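PDB 6TPL: intimin from Escherichia coli, which probably serves as an adhesin, its Ig-like D0 and D1 domains forming an extended juncture in the extracellular passenger region. Local coordinates for residues A[141-153]-A[166-180]. Numbering follows the deposited sequence.
Sequences EVTFTTTLGKLSN and VTLTSTTPGKSLVSA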
loop_
_atom_site.group_PDB
_atom_site.type_symbol
_atom_site.label_atom_id
_atom_site.label_comp_id
_atom_site.label_asym_id
_atom_site.label_seq_id
_atom_site.Cartn_x
_atom_site.Cartn_y
_atom_site.Cartn_z
ATOM N N GLU A 141 -19.529 6.933 -4.332
ATOM C CA GLU A 141 -19.820 5.866 -3.381
ATOM C C GLU A 141 -18.679 4.857 -3.372
ATOM O O GLU A 141 -18.423 4.195 -4.385
ATOM C CB GLU A 141 -21.141 5.176 -3.729
ATOM C CG GLU A 141 -22.379 5.956 -3.311
ATOM C CD GLU A 141 -23.641 5.108 -3.317
ATOM O OE1 GLU A 141 -24.698 5.627 -2.903
ATOM O OE2 GLU A 141 -23.580 3.930 -3.729
ATOM N N VAL A 142 -17.990 4.751 -2.239
ATOM C CA VAL A 142 -16.991 3.716 -2.012
ATOM C C VAL A 142 -17.628 2.628 -1.166
ATOM O O VAL A 142 -18.165 2.907 -0.088
ATOM C CB VAL A 142 -15.743 4.286 -1.318
ATOM C CG1 VAL A 142 -14.723 3.180 -1.090
ATOM C CG2 VAL A 142 -15.148 5.422 -2.132
ATOM N N THR A 143 -17.576 1.389 -1.646
ATOM C CA THR A 143 -18.119 0.249 -0.921
ATOM C C THR A 143 -16.973 -0.559 -0.320
ATOM O O THR A 143 -15.992 -0.869 -1.009
ATOM C CB THR A 143 -18.983 -0.632 -1.829
ATOM O OG1 THR A 143 -20.106 0.125 -2.301
ATOM C CG2 THR A 143 -19.488 -1.853 -1.061
ATOM N N PHE A 144 -17.100 -0.877 0.970
ATOM C CA PHE A 144 -16.087 -1.588 1.737
ATOM C C PHE A 144 -16.598 -2.976 2.110
ATOM O O PHE A 144 -17.785 -3.148 2.398
ATOM C CB PHE A 144 -15.735 -0.845 3.045
ATOM C CG PHE A 144 -15.123 0.517 2.852
ATOM C CD1 PHE A 144 -15.921 1.630 2.609
ATOM C CD2 PHE A 144 -13.750 0.690 2.948
ATOM C CE1 PHE A 144 -15.364 2.888 2.440
ATOM C CE2 PHE A 144 -13.181 1.947 2.779
ATOM C CZ PHE A 144 -13.989 3.046 2.526
ATOM N N THR A 145 -15.695 -3.956 2.160
ATOM C CA THR A 145 -16.001 -5.284 2.677
ATOM C C THR A 145 -14.857 -5.734 3.576
ATOM O O THR A 145 -13.763 -5.169 3.537
ATOM C CB THR A 145 -16.218 -6.311 1.559
ATOM O OG1 THR A 145 -15.042 -6.405 0.747
ATOM C CG2 THR A 145 -17.394 -5.911 0.690
ATOM N N THR A 146 -15.111 -6.759 4.391
ATOM C CA THR A 146 -14.090 -7.279 5.292
ATOM C C THR A 146 -14.215 -8.791 5.409
ATOM O O THR A 146 -15.290 -9.360 5.202
ATOM C CB THR A 146 -14.188 -6.646 6.688
ATOM O OG1 THR A 146 -13.063 -7.044 7.486
ATOM C CG2 THR A 146 -15.481 -7.072 7.387
ATOM N N THR A 147 -13.097 -9.435 5.747
ATOM C CA THR A 147 -13.065 -10.866 6.021
ATOM C C THR A 147 -13.214 -11.188 7.501
ATOM O O THR A 147 -13.355 -12.362 7.855
ATOM C CB THR A 147 -11.753 -11.482 5.518
ATOM O OG1 THR A 147 -10.639 -10.905 6.211
ATOM C CG2 THR A 147 -11.583 -11.241 4.030
ATOM N N LEU A 148 -13.171 -10.182 8.369
ATOM C CA LEU A 148 -13.267 -10.377 9.807
ATOM C C LEU A 148 -13.718 -9.069 10.440
ATOM O O LEU A 148 -13.215 -7.998 10.092
ATOM C CB LEU A 148 -11.925 -10.822 10.403
ATOM C CG LEU A 148 -11.877 -10.879 11.933
ATOM C CD1 LEU A 148 -12.868 -11.922 12.450
ATOM C CD2 LEU A 148 -10.469 -11.160 12.430
ATOM N N GLY A 149 -14.669 -9.160 11.348
ATOM C CA GLY A 149 -15.079 -7.999 12.107
ATOM C C GLY A 149 -16.255 -7.269 11.498
ATOM O O GLY A 149 -16.883 -7.697 10.524
ATOM N N LYS A 150 -16.548 -6.121 12.103
ATOM C CA LYS A 150 -17.735 -5.335 11.795
ATOM C C LYS A 150 -17.317 -3.958 11.305
ATOM O O LYS A 150 -16.667 -3.203 12.036
ATOM C CB LYS A 150 -18.631 -5.216 13.031
ATOM C CG LYS A 150 -19.884 -4.370 12.851
ATOM C CD LYS A 150 -20.656 -4.300 14.167
ATOM C CE LYS A 150 -21.955 -3.528 14.024
ATOM N NZ LYS A 150 -22.729 -3.511 15.293
ATOM N N LEU A 151 -17.700 -3.632 10.077
ATOM C CA LEU A 151 -17.442 -2.313 9.521
ATOM C C LEU A 151 -18.518 -1.332 9.974
ATOM O O LEU A 151 -19.691 -1.694 10.122
ATOM C CB LEU A 151 -17.409 -2.377 7.992
ATOM C CG LEU A 151 -16.232 -3.060 7.304
ATOM C CD1 LEU A 151 -16.600 -3.411 5.872
ATOM C CD2 LEU A 151 -15.009 -2.160 7.325
ATOM N N SER A 152 -18.111 -0.078 10.185
ATOM C CA SER A 152 -19.052 0.954 10.606
ATOM C C SER A 152 -20.145 1.180 9.567
ATOM O O SER A 152 -21.263 1.578 9.913
ATOM C CB SER A 152 -18.300 2.258 10.862
ATOM O OG SER A 152 -17.600 2.655 9.694
ATOM N N ASN A 153 -19.833 0.950 8.295
ATOM C CA ASN A 153 -20.789 1.087 7.207
ATOM C C ASN A 153 -20.266 0.288 6.026
ATOM O O ASN A 153 -19.082 -0.049 5.958
ATOM C CB ASN A 153 -20.998 2.553 6.802
ATOM C CG ASN A 153 -22.372 3.082 7.184
ATOM O OD1 ASN A 153 -23.270 2.322 7.542
ATOM N ND2 ASN A 153 -22.540 4.397 7.097
ATOM N N VAL A 166 -14.186 4.464 6.939
ATOM C CA VAL A 166 -14.973 3.574 7.782
ATOM C C VAL A 166 -14.057 3.072 8.886
ATOM O O VAL A 166 -12.829 3.126 8.775
ATOM C CB VAL A 166 -15.570 2.381 7.004
ATOM C CG1 VAL A 166 -16.561 2.866 5.959
ATOM C CG2 VAL A 166 -14.460 1.531 6.377
ATOM N N THR A 167 -14.664 2.578 9.961
ATOM C CA THR A 167 -13.927 1.946 11.043
ATOM C C THR A 167 -14.287 0.469 11.110
ATOM O O THR A 167 -15.355 0.044 10.657
ATOM C CB THR A 167 -14.212 2.605 12.398
ATOM O OG1 THR A 167 -15.617 2.600 12.672
ATOM C CG2 THR A 167 -13.691 4.030 12.421
ATOM N N LEU A 168 -13.379 -0.311 11.691
ATOM C CA LEU A 168 -13.521 -1.756 11.808
ATOM C C LEU A 168 -13.220 -2.168 13.240
ATOM O O LEU A 168 -12.167 -1.814 13.784
ATOM C CB LEU A 168 -12.580 -2.484 10.845
ATOM C CG LEU A 168 -12.597 -4.020 10.867
ATOM C CD1 LEU A 168 -13.849 -4.522 10.164
ATOM C CD2 LEU A 168 -11.334 -4.578 10.232
ATOM N N THR A 169 -14.147 -2.904 13.846
ATOM C CA THR A 169 -13.926 -3.539 15.138
ATOM C C THR A 169 -14.115 -5.044 14.995
ATOM O O THR A 169 -14.626 -5.536 13.987
ATOM C CB THR A 169 -14.881 -2.997 16.211
ATOM O OG1 THR A 169 -16.238 -3.224 15.802
ATOM C CG2 THR A 169 -14.647 -1.517 16.434
ATOM N N SER A 170 -13.707 -5.785 16.021
ATOM C CA SER A 170 -13.917 -7.225 16.021
ATOM C C SER A 170 -13.993 -7.731 17.454
ATOM O O SER A 170 -13.197 -7.335 18.311
ATOM C CB SER A 170 -12.810 -7.966 15.266
ATOM O OG SER A 170 -13.043 -9.373 15.251
ATOM N N THR A 171 -14.961 -8.610 17.702
ATOM C CA THR A 171 -15.077 -9.298 18.978
ATOM C C THR A 171 -14.303 -10.612 19.013
ATOM O O THR A 171 -14.277 -11.268 20.057
ATOM C CB THR A 171 -16.548 -9.576 19.313
ATOM O OG1 THR A 171 -17.133 -10.408 18.305
ATOM C CG2 THR A 171 -17.332 -8.278 19.405
ATOM N N THR A 172 -13.680 -11.018 17.908
ATOM C CA THR A 172 -12.871 -12.227 17.884
ATOM C C THR A 172 -11.522 -11.934 17.249
ATOM O O THR A 172 -11.409 -11.053 16.387
ATOM C CB THR A 172 -13.561 -13.364 17.107
ATOM O OG1 THR A 172 -13.627 -13.032 15.711
ATOM C CG2 THR A 172 -14.968 -13.595 17.630
ATOM N N PRO A 173 -10.478 -12.654 17.652
ATOM C CA PRO A 173 -9.138 -12.387 17.124
ATOM C C PRO A 173 -8.938 -12.975 15.736
ATOM O O PRO A 173 -9.623 -13.910 15.318
ATOM C CB PRO A 173 -8.216 -13.077 18.138
ATOM C CG PRO A 173 -9.042 -14.251 18.621
ATOM C CD PRO A 173 -10.482 -13.765 18.623
ATOM N N GLY A 174 -7.969 -12.417 15.032
ATOM C CA GLY A 174 -7.577 -12.948 13.739
ATOM C C GLY A 174 -7.163 -11.849 12.790
ATOM O O GLY A 174 -7.295 -10.658 13.071
ATOM N N LYS A 175 -6.639 -12.281 11.640
ATOM C CA LYS A 175 -6.266 -11.362 10.580
ATOM C C LYS A 175 -7.507 -10.926 9.819
ATOM O O LYS A 175 -8.430 -11.715 9.604
ATOM C CB LYS A 175 -5.273 -12.010 9.621
ATOM C CG LYS A 175 -3.949 -12.379 10.279
ATOM C CD LYS A 175 -2.905 -12.797 9.257
ATOM C CE LYS A 175 -1.573 -13.125 9.923
ATOM N NZ LYS A 175 -0.955 -11.940 10.583
ATOM N N SER A 176 -7.545 -9.650 9.440
ATOM C CA SER A 176 -8.670 -9.101 8.699
ATOM C C SER A 176 -8.170 -8.363 7.467
ATOM O O SER A 176 -7.219 -7.575 7.539
ATOM C CB SER A 176 -9.524 -8.149 9.556
ATOM O OG SER A 176 -10.588 -7.609 8.794
ATOM N N LEU A 177 -8.824 -8.623 6.338
ATOM C CA LEU A 177 -8.518 -7.959 5.077
ATOM C C LEU A 177 -9.735 -7.151 4.651
ATOM O O LEU A 177 -10.790 -7.719 4.352
ATOM C CB LEU A 177 -8.132 -8.971 4.001
ATOM C CG LEU A 177 -7.830 -8.379 2.620
ATOM C CD1 LEU A 177 -6.770 -7.292 2.722
ATOM C CD2 LEU A 177 -7.394 -9.477 1.662
ATOM N N VAL A 178 -9.582 -5.833 4.627
ATOM C CA VAL A 178 -10.614 -4.934 4.131
ATOM C C VAL A 178 -10.353 -4.661 2.658
ATOM O O VAL A 178 -9.209 -4.469 2.238
ATOM C CB VAL A 178 -10.641 -3.628 4.946
ATOM C CG1 VAL A 178 -11.454 -2.569 4.225
ATOM C CG2 VAL A 178 -11.220 -3.873 6.336
ATOM N N SER A 179 -11.415 -4.668 1.865
ATOM C CA SER A 179 -11.358 -4.349 0.447
ATOM C C SER A 179 -12.283 -3.175 0.159
ATOM O O SER A 179 -13.219 -2.898 0.915
ATOM C CB SER A 179 -11.757 -5.552 -0.423
ATOM O OG SER A 179 -10.830 -6.615 -0.281
ATOM N N ALA A 180 -12.012 -2.482 -0.946
ATOM C CA ALA A 180 -12.802 -1.328 -1.344
ATOM C C ALA A 180 -12.948 -1.299 -2.856
ATOM O O ALA A 180 -12.112 -1.840 -3.588
ATOM C CB ALA A 180 -12.169 -0.018 -0.859
HETATM O O HOH W 1 -8.955 -12.745 6.868
HETATM O O HOH W 2 -17.488 -1.500 13.819
#
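Val-166 lies over one face of the Phe-144 ring. Its CG2 makes a CH-pi contact, 3.7 Å from the ring centroid and 15° off the normal. CG1 reaches CD1 of the ring at 3.6 Å. Val-178 CG1 meets the ring edge. Leu-151 CD2 extends this packing by touching both Val-166 CG2 and Leu-168 CD1. An alanine in place of Phe-144 would probably open a gap under Val-166 CG2 and take away the ring edge that Val-178 CG1 meets.

Towards the turn polar groups join in. Leu-148 O accepts two hydroxyl bonds, from Thr-146 OG1 at 2.8 Å and from Ser-176 OG at 3.0 Å. With OG1 anti to the Thr-146 N (chi1 -172°), the hydroxyl turns to the inner face, reaching Leu-148 O. Leu-148 CD2 packs on Gly-174, 3.3 Å from Gly-174 O.

The outer faces are looser and wetter. On one sheet Thr-147 OG1 takes the Leu-177 N-H and binds a water held by Lys-175 O. On the other, a second water links Lys-150 O with Thr-169 OG1.

Strand 141-146 pairs antiparallel with 174-181, and strand 150-151 with 163-169. The turn between them thus joins the two sheets of this Ig-like sandwich, with strand 124-132 packing against Phe-144 and Val-178.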